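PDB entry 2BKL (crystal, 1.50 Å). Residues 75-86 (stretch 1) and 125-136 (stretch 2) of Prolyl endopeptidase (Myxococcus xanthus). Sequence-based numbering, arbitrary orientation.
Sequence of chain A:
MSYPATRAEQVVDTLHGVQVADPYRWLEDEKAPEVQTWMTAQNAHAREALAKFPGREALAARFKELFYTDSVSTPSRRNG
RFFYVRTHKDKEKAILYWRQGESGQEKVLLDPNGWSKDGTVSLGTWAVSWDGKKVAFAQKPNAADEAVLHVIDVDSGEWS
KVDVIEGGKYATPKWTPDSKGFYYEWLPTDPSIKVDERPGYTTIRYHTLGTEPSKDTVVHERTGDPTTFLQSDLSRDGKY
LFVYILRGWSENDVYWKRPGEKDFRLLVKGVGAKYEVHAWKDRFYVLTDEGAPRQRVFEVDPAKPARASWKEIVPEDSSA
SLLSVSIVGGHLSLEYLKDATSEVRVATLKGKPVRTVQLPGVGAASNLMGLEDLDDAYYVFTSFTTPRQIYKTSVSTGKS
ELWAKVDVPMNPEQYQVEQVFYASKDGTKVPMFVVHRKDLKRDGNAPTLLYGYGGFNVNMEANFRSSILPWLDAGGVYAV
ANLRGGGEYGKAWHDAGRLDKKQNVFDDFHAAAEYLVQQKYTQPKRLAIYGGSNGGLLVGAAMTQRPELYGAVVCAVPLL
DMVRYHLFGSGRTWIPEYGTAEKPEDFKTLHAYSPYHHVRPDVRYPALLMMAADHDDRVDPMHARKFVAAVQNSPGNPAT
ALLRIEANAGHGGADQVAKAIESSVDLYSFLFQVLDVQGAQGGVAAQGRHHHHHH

Stretch 1 (75-86) PSRRNGRFFYVR
Stretch 2 125-136: TWAVSWDGKKVA

Two β-hairpins pack through side chains, without a backbone-to-backbone hydrogen bond between them; side-chain donors reach backbone carbonyls instead. In the first, strands 76-78 and 81-86 flank a type I' turn from Arg78 to Arg81; Asn79 (phi/psi 52/45) and Gly80 (85/-4) occupy its corners. In the second, strands 125-128 and 134-136 are joined by a loop containing a type I turn, Ser129 to Gly132. Strands 81-86 and 125-128 run antiparallel at 170°, their axes 9.4 Å apart, leaving room for a layer of side chains. Together 678 Å² is buried.

The hairpins approach most closely at their tips, where the CA atoms of Arg78 and Gly132 lie 5.0 Å apart. Gly132 (71/16) is the hollow: an ideal CB would point toward the first stretch and fall 2.8 Å from Arg78 O. Arg78 CB lies 4.0 Å from Gly132 CA, while the carbonyl Arg78 O takes the room a CB on Gly132 would need. Arg78 (m, m, t) then folds its guanidinium flat on Trp130 (m, chi2 103°), centres 4.1 Å apart and planes at 14°, while NE makes a weak 3.4 Å hydrogen bond to Val128 O. Asn79 (t) reaches across with ND2 to Asp131 O at 2.9 Å, nearly straight at 169°.

Below the tip, Phe83 (m, chi2 78°) is a buried bump. Val128 (t) places CG1 over its face, 3.7 Å from the ring centroid, and Gly132 O meets its edge, 3.5 Å from CZ. The extended Arg81 (m, t, t) sends NH1 to that same Gly132 O at 3.0 Å, capturing a carbonyl in buried surroundings.

Farther along, Trp126 (p, chi2 -88°) spreads its indole against the sheet: CZ3 lies 4.0 Å from Phe83 CB, CZ2 lies 3.9 Å from Val85 CG2, and CH2 lies 4.0 Å from Ser76 OG.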

# COMPACT_ATOMS: atom_id res chain seq x y z
N PRO A 75 -7.29 4.96 18.92
CA PRO A 75 -7.61 3.84 19.80
C PRO A 75 -8.79 2.98 19.33
O PRO A 75 -9.75 3.49 18.74
CB PRO A 75 -7.95 4.53 21.11
CG PRO A 75 -8.47 5.88 20.71
CD PRO A 75 -7.88 6.22 19.40
N SER A 76 -8.66 1.68 19.53
CA SER A 76 -9.80 0.76 19.44
C SER A 76 -10.45 0.61 20.81
O SER A 76 -9.80 0.25 21.79
CB SER A 76 -9.36 -0.57 18.88
OG SER A 76 -8.91 -0.31 17.56
N ARG A 77 -11.74 0.87 20.89
CA ARG A 77 -12.46 0.86 22.16
C ARG A 77 -13.37 -0.35 22.24
O ARG A 77 -14.16 -0.61 21.32
CB ARG A 77 -13.29 2.12 22.29
CG ARG A 77 -12.45 3.37 22.27
CD ARG A 77 -13.26 4.63 22.47
NE ARG A 77 -14.05 4.58 23.70
CZ ARG A 77 -15.06 5.41 23.97
NH1 ARG A 77 -15.41 6.36 23.11
NH2 ARG A 77 -15.72 5.30 25.12
N ARG A 78 -13.23 -1.13 23.30
CA ARG A 78 -14.01 -2.33 23.50
C ARG A 78 -14.32 -2.49 24.96
O ARG A 78 -13.40 -2.64 25.77
CB ARG A 78 -13.21 -3.56 23.05
CG ARG A 78 -12.78 -3.58 21.58
CD ARG A 78 -13.91 -3.78 20.63
NE ARG A 78 -13.47 -4.05 19.25
CZ ARG A 78 -13.34 -3.13 18.31
NH1 ARG A 78 -13.54 -1.84 18.57
NH2 ARG A 78 -12.96 -3.52 17.09
N ASN A 79 -15.60 -2.46 25.31
CA ASN A 79 -16.05 -2.74 26.67
C ASN A 79 -15.30 -1.93 27.74
O ASN A 79 -14.91 -2.46 28.78
CB ASN A 79 -15.94 -4.25 26.92
CG ASN A 79 -16.72 -4.71 28.16
OD1 ASN A 79 -17.64 -4.04 28.64
ND2 ASN A 79 -16.34 -5.88 28.67
N GLY A 80 -15.13 -0.64 27.48
CA GLY A 80 -14.53 0.27 28.44
C GLY A 80 -13.00 0.31 28.42
O GLY A 80 -12.41 1.13 29.12
N ARG A 81 -12.39 -0.52 27.60
CA ARG A 81 -10.94 -0.56 27.45
C ARG A 81 -10.52 0.07 26.15
O ARG A 81 -11.29 0.15 25.19
CB ARG A 81 -10.46 -2.00 27.48
CG ARG A 81 -10.65 -2.66 28.82
CD ARG A 81 -10.19 -4.07 28.89
NE ARG A 81 -10.21 -4.52 30.27
CZ ARG A 81 -9.88 -5.73 30.65
NH1 ARG A 81 -9.49 -6.67 29.79
NH2 ARG A 81 -9.92 -6.02 31.94
N PHE A 82 -9.31 0.58 26.11
CA PHE A 82 -8.73 1.21 24.96
C PHE A 82 -7.49 0.47 24.56
O PHE A 82 -6.69 0.10 25.43
CB PHE A 82 -8.35 2.66 25.28
CG PHE A 82 -9.50 3.58 25.46
CD1 PHE A 82 -10.27 3.52 26.61
CD2 PHE A 82 -9.78 4.55 24.52
CE1 PHE A 82 -11.34 4.40 26.80
CE2 PHE A 82 -10.84 5.43 24.71
CZ PHE A 82 -11.62 5.34 25.85
N PHE A 83 -7.30 0.27 23.27
CA PHE A 83 -6.18 -0.47 22.71
C PHE A 83 -5.57 0.35 21.60
O PHE A 83 -6.28 0.86 20.73
CB PHE A 83 -6.65 -1.81 22.12
CG PHE A 83 -7.25 -2.74 23.13
CD1 PHE A 83 -8.55 -2.56 23.58
CD2 PHE A 83 -6.51 -3.75 23.69
CE1 PHE A 83 -9.09 -3.41 24.54
CE2 PHE A 83 -7.07 -4.60 24.64
CZ PHE A 83 -8.33 -4.42 25.05
N TYR A 84 -4.26 0.49 21.58
CA TYR A 84 -3.61 1.42 20.66
C TYR A 84 -2.12 1.13 20.61
O TYR A 84 -1.54 0.59 21.57
CB TYR A 84 -3.89 2.89 21.09
CG TYR A 84 -3.57 3.10 22.55
CD1 TYR A 84 -4.52 2.85 23.52
CD2 TYR A 84 -2.29 3.46 22.96
CE1 TYR A 84 -4.23 2.96 24.85
CE2 TYR A 84 -2.00 3.58 24.30
CZ TYR A 84 -2.97 3.32 25.24
OH TYR A 84 -2.73 3.43 26.58
N VAL A 85 -1.52 1.45 19.48
CA VAL A 85 -0.10 1.27 19.28
C VAL A 85 0.66 2.56 19.56
O VAL A 85 0.21 3.65 19.19
CB VAL A 85 0.13 0.76 17.86
CG1 VAL A 85 1.59 0.77 17.50
CG2 VAL A 85 -0.43 -0.66 17.72
N ARG A 86 1.84 2.45 20.18
CA ARG A 86 2.74 3.58 20.35
C ARG A 86 4.07 3.28 19.71
O ARG A 86 4.51 2.14 19.66
CB ARG A 86 3.05 3.84 21.82
CG ARG A 86 1.89 4.37 22.68
CD ARG A 86 2.35 4.81 24.06
NE ARG A 86 1.31 5.31 24.94
CZ ARG A 86 0.86 6.56 24.96
NH1 ARG A 86 1.32 7.45 24.10
NH2 ARG A 86 -0.10 6.90 25.82
N THR A 125 -1.72 -7.67 11.48
CA THR A 125 -3.06 -7.29 11.89
C THR A 125 -3.36 -7.69 13.34
O THR A 125 -2.86 -8.71 13.83
CB THR A 125 -4.09 -7.97 10.96
OG1 THR A 125 -5.36 -7.32 11.08
CG2 THR A 125 -4.35 -9.41 11.38
N TRP A 126 -4.16 -6.91 14.03
CA TRP A 126 -4.68 -7.30 15.32
C TRP A 126 -6.14 -6.89 15.44
O TRP A 126 -6.56 -5.88 14.86
CB TRP A 126 -3.83 -6.74 16.47
CG TRP A 126 -3.58 -5.27 16.42
CD1 TRP A 126 -2.56 -4.64 15.75
CD2 TRP A 126 -4.32 -4.24 17.09
NE1 TRP A 126 -2.64 -3.28 15.95
CE2 TRP A 126 -3.71 -3.01 16.76
CE3 TRP A 126 -5.43 -4.22 17.93
CZ2 TRP A 126 -4.18 -1.78 17.24
CZ3 TRP A 126 -5.90 -2.99 18.39
CH2 TRP A 126 -5.27 -1.80 18.04
N ALA A 127 -6.94 -7.65 16.19
CA ALA A 127 -8.37 -7.44 16.33
C ALA A 127 -8.73 -7.79 17.75
O ALA A 127 -8.50 -8.91 18.21
CB ALA A 127 -9.16 -8.32 15.35
N VAL A 128 -9.31 -6.83 18.47
CA VAL A 128 -9.70 -7.01 19.85
C VAL A 128 -11.11 -7.59 19.90
O VAL A 128 -12.02 -7.15 19.17
CB VAL A 128 -9.67 -5.66 20.59
CG1 VAL A 128 -9.88 -5.87 22.10
CG2 VAL A 128 -8.38 -4.91 20.31
N SER A 129 -11.34 -8.53 20.80
CA SER A 129 -12.68 -9.09 21.01
C SER A 129 -13.60 -8.01 21.60
O SER A 129 -13.15 -7.03 22.19
CB SER A 129 -12.60 -10.32 21.91
OG SER A 129 -12.17 -9.97 23.22
N TRP A 130 -14.90 -8.18 21.39
CA TRP A 130 -15.88 -7.18 21.80
C TRP A 130 -15.92 -6.98 23.30
O TRP A 130 -16.25 -5.88 23.74
CB TRP A 130 -17.28 -7.49 21.21
CG TRP A 130 -17.22 -7.40 19.73
CD1 TRP A 130 -17.18 -8.45 18.85
CD2 TRP A 130 -17.03 -6.22 18.95
NE1 TRP A 130 -17.02 -7.98 17.57
CE2 TRP A 130 -16.91 -6.62 17.60
CE3 TRP A 130 -16.93 -4.86 19.25
CZ2 TRP A 130 -16.72 -5.70 16.54
CZ3 TRP A 130 -16.75 -3.96 18.21
CH2 TRP A 130 -16.64 -4.38 16.88
N ASP A 131 -15.56 -8.00 24.07
CA ASP A 131 -15.51 -7.89 25.53
C ASP A 131 -14.21 -7.27 26.07
O ASP A 131 -14.07 -7.07 27.28
CB ASP A 131 -15.82 -9.23 26.21
CG ASP A 131 -14.79 -10.29 25.99
OD1 ASP A 131 -13.78 -10.02 25.30
OD2 ASP A 131 -14.91 -11.46 26.46
N GLY A 132 -13.27 -6.99 25.17
CA GLY A 132 -11.99 -6.39 25.55
C GLY A 132 -11.07 -7.35 26.29
O GLY A 132 -10.08 -6.89 26.85
N LYS A 133 -11.36 -8.65 26.23
CA LYS A 133 -10.59 -9.64 27.01
C LYS A 133 -9.55 -10.41 26.20
O LYS A 133 -8.67 -11.04 26.80
CB LYS A 133 -11.50 -10.65 27.69
CG LYS A 133 -12.62 -10.06 28.53
CD LYS A 133 -12.17 -9.37 29.76
CE LYS A 133 -13.41 -9.02 30.64
NZ LYS A 133 -13.16 -7.93 31.58
N LYS A 134 -9.64 -10.40 24.88
CA LYS A 134 -8.77 -11.17 24.00
C LYS A 134 -8.34 -10.32 22.81
O LYS A 134 -9.09 -9.44 22.35
CB LYS A 134 -9.49 -12.42 23.43
CG LYS A 134 -10.13 -13.34 24.44
CD LYS A 134 -9.13 -14.06 25.33
CE LYS A 134 -9.84 -15.08 26.22
NZ LYS A 134 -8.89 -15.76 27.11
N VAL A 135 -7.14 -10.57 22.30
CA VAL A 135 -6.71 -9.95 21.04
C VAL A 135 -6.21 -11.07 20.15
O VAL A 135 -5.32 -11.84 20.56
CB VAL A 135 -5.63 -8.86 21.23
CG1 VAL A 135 -5.17 -8.27 19.90
CG2 VAL A 135 -6.17 -7.76 22.13
N ALA A 136 -6.75 -11.15 18.95
CA ALA A 136 -6.25 -12.03 17.91
C ALA A 136 -5.30 -11.22 17.04
O ALA A 136 -5.61 -10.10 16.67
CB ALA A 136 -7.40 -12.57 17.09